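Local coordinates for sulfate transporter sulfate transporter family protein (Wolinella succinogenes, PDB 4DGF) that probably transports sulfate or related anions across the membrane as a SulP-family carrier, this chain being its STAS domain, at residues D39-V44 / W74-S79. Residues are numbered along the deposited sequence; the frame is centred on the assembly and turned at random. Where two conformers were deposited one is given.
With FMT (formic acid), chain D.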
loop_
_atom_site.group_PDB
_atom_site.type_symbol
_atom_site.label_atom_id
_atom_site.label_comp_id
_atom_site.label_asym_id
_atom_site.label_seq_id
_atom_site.Cartn_x
_atom_site.Cartn_y
_atom_site.Cartn_z
ATOM N N ASP A 39 9.838 -6.957 8.130
ATOM C CA ASP A 39 10.600 -6.345 9.247
ATOM C C ASP A 39 10.669 -4.824 9.053
ATOM O O ASP A 39 10.680 -4.045 10.009
ATOM C CB ASP A 39 12.027 -6.877 9.271
ATOM C CG ASP A 39 12.338 -7.632 10.528
ATOM O OD1 ASP A 39 12.147 -6.970 11.604
ATOM O OD2 ASP A 39 12.789 -8.848 10.424
ATOM N N ARG A 40 10.767 -4.409 7.812
ATOM C CA ARG A 40 10.853 -2.938 7.516
ATOM C C ARG A 40 9.488 -2.209 7.552
ATOM O O ARG A 40 9.387 -1.081 8.065
ATOM C CB ARG A 40 11.481 -2.720 6.177
ATOM C CG ARG A 40 12.921 -3.127 6.160
ATOM C CD ARG A 40 13.573 -2.811 4.831
ATOM N NE ARG A 40 13.052 -3.468 3.633
ATOM C CZ ARG A 40 13.543 -4.564 3.091
ATOM N NH1 ARG A 40 14.617 -5.264 3.610
ATOM N NH2 ARG A 40 13.046 -4.968 1.967
ATOM N N LEU A 41 8.409 -2.863 7.150
ATOM C CA LEU A 41 7.101 -2.216 7.160
ATOM C C LEU A 41 6.519 -2.105 8.612
ATOM O O LEU A 41 5.718 -1.168 8.963
ATOM C CB LEU A 41 6.087 -2.954 6.268
ATOM C CG LEU A 41 4.677 -2.313 6.186
ATOM C CD1 LEU A 41 4.719 -0.851 5.628
ATOM C CD2 LEU A 41 3.828 -3.257 5.308
ATOM N N LYS A 42 6.904 -3.094 9.432
ATOM C CA LYS A 42 6.351 -3.154 10.811
ATOM C C LYS A 42 6.514 -1.859 11.513
ATOM O O LYS A 42 7.624 -1.371 11.756
ATOM C CB LYS A 42 7.001 -4.243 11.685
ATOM C CG LYS A 42 6.099 -4.536 12.910
ATOM C CD LYS A 42 6.604 -5.719 13.696
ATOM C CE LYS A 42 5.439 -6.205 14.538
ATOM N NZ LYS A 42 5.897 -6.695 15.868
ATOM N N GLY A 43 5.387 -1.339 12.000
ATOM C CA GLY A 43 5.438 -0.188 12.874
ATOM C C GLY A 43 5.690 1.128 12.168
ATOM O O GLY A 43 5.844 2.178 12.844
ATOM N N VAL A 44 5.675 1.139 10.825
ATOM C CA VAL A 44 5.919 2.374 10.122
ATOM C C VAL A 44 4.939 3.485 10.507
ATOM O O VAL A 44 5.358 4.623 10.642
ATOM C CB VAL A 44 5.868 2.149 8.602
ATOM C CG1 VAL A 44 5.624 3.461 7.865
ATOM C CG2 VAL A 44 7.243 1.551 8.104
ATOM N N TRP A 74 -1.443 -7.443 7.085
ATOM C CA TRP A 74 -2.681 -7.391 7.885
ATOM C C TRP A 74 -2.465 -6.464 9.067
ATOM O O TRP A 74 -3.382 -5.621 9.404
ATOM C CB TRP A 74 -3.035 -8.724 8.592
ATOM C CG TRP A 74 -3.778 -9.686 7.728
ATOM C CD1 TRP A 74 -3.346 -10.917 7.223
ATOM C CD2 TRP A 74 -5.134 -9.563 7.257
ATOM N NE1 TRP A 74 -4.340 -11.529 6.526
ATOM C CE2 TRP A 74 -5.405 -10.783 6.465
ATOM C CE3 TRP A 74 -6.152 -8.608 7.412
ATOM C CZ2 TRP A 74 -6.656 -11.031 5.851
ATOM C CZ3 TRP A 74 -7.368 -8.854 6.772
ATOM C CH2 TRP A 74 -7.616 -10.043 6.013
ATOM N N GLU A 75 -1.331 -6.609 9.745
ATOM C CA GLU A 75 -1.143 -5.774 10.927
ATOM C C GLU A 75 -0.906 -4.316 10.497
ATOM O O GLU A 75 -1.240 -3.404 11.225
ATOM C CB GLU A 75 -0.029 -6.309 11.827
ATOM C CG GLU A 75 1.338 -5.865 11.392
ATOM C CD GLU A 75 2.434 -6.141 12.431
ATOM O OE1 GLU A 75 2.239 -5.745 13.627
ATOM O OE2 GLU A 75 3.492 -6.727 12.029
ATOM N N PHE A 76 -0.389 -4.081 9.288
ATOM C CA PHE A 76 -0.231 -2.744 8.860
ATOM C C PHE A 76 -1.597 -2.096 8.580
ATOM O O PHE A 76 -1.817 -0.898 8.913
ATOM C CB PHE A 76 0.676 -2.654 7.621
ATOM C CG PHE A 76 0.976 -1.242 7.240
ATOM C CD1 PHE A 76 1.804 -0.467 8.000
ATOM C CD2 PHE A 76 0.388 -0.689 6.120
ATOM C CE1 PHE A 76 2.045 0.868 7.666
ATOM C CE2 PHE A 76 0.621 0.653 5.775
ATOM C CZ PHE A 76 1.412 1.432 6.583
ATOM N N GLN A 77 -2.479 -2.846 7.924
ATOM C CA GLN A 77 -3.820 -2.328 7.660
ATOM C C GLN A 77 -4.579 -2.023 8.976
ATOM O O GLN A 77 -5.245 -1.031 9.049
ATOM C CB GLN A 77 -4.509 -3.371 6.737
ATOM C CG GLN A 77 -5.857 -2.989 6.214
ATOM C CD GLN A 77 -6.972 -3.319 7.121
ATOM O OE1 GLN A 77 -6.959 -4.359 7.776
ATOM N NE2 GLN A 77 -8.041 -2.473 7.093
ATOM N N GLU A 78 -4.380 -2.831 9.997
ATOM C CA GLU A 78 -4.905 -2.592 11.371
ATOM C C GLU A 78 -4.377 -1.353 12.003
ATOM O O GLU A 78 -5.195 -0.570 12.550
ATOM C CB GLU A 78 -4.668 -3.797 12.258
ATOM C CG GLU A 78 -5.599 -4.929 11.811
ATOM C CD GLU A 78 -5.611 -6.056 12.813
ATOM O OE1 GLU A 78 -5.559 -5.756 14.042
ATOM O OE2 GLU A 78 -5.669 -7.235 12.370
ATOM N N SER A 79 -3.064 -1.111 11.874
ATOM C CA SER A 79 -2.478 0.130 12.289
ATOM C C SER A 79 -3.069 1.347 11.554
ATOM O O SER A 79 -3.307 2.422 12.149
ATOM C CB SER A 79 -0.928 0.081 12.265
ATOM O OG SER A 79 -0.456 0.325 10.944
HETATM C C FMT D . 10.752 -2.085 1.352
HETATM O O1 FMT D . 10.791 -2.317 2.572
HETATM O O2 FMT D . 11.288 -3.014 0.628
#
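Leu41 lies over one face of the Phe76 ring. Its CD1 methyl makes a CH-pi contact, 3.9 Å from the ring centroid and 15° off the normal, offset toward the CD1–CE1 side of the rim. CD2 covers the root of the same side chain, 4.0 Å from Phe76 CB. Both residues set CG anti to the backbone N (chi1 -178° for Leu41, -174° for Phe76), which sends the two side chains across the gap to meet at about a right angle. Val44 adds its CB, 4.1 Å from Phe76 CE1, in an oblique approach. The ring also meets Phe55 edge-to-face and touches Leu87, both on the sheet.

At the outer side, Lys42 crosses one of two conformers of Glu75, and the pairing is therefore doubtful. In this conformer Glu75 CG sits between its backbone N and carbonyl carbon, and the extended chain beyond brings the carboxylate to the lysine methylenes. Lys42 CE is 3.2 Å from Glu75 OE2. Lys42 NZ stays 4.4 Å from Glu75 OE1, beyond a salt bridge.

A type II turn from Leu41 to Val44 ends helix 35-41, closed by Val44 N to Leu41 O. Gly43 takes its positive phi. The edge of the Arg40 guanidinium meets a formic acid, probably from the crystallisation liquor. NE and NH2 bind its two oxygens in nearly straight hydrogen bonds, and Tyr27 and Asn30 also hold it.

The arrangement joins the end of helix 35-41 and the turn after it to helix 67-83, within the alpha/beta fold of the STAS domain, where helices pack against a beta-sheet.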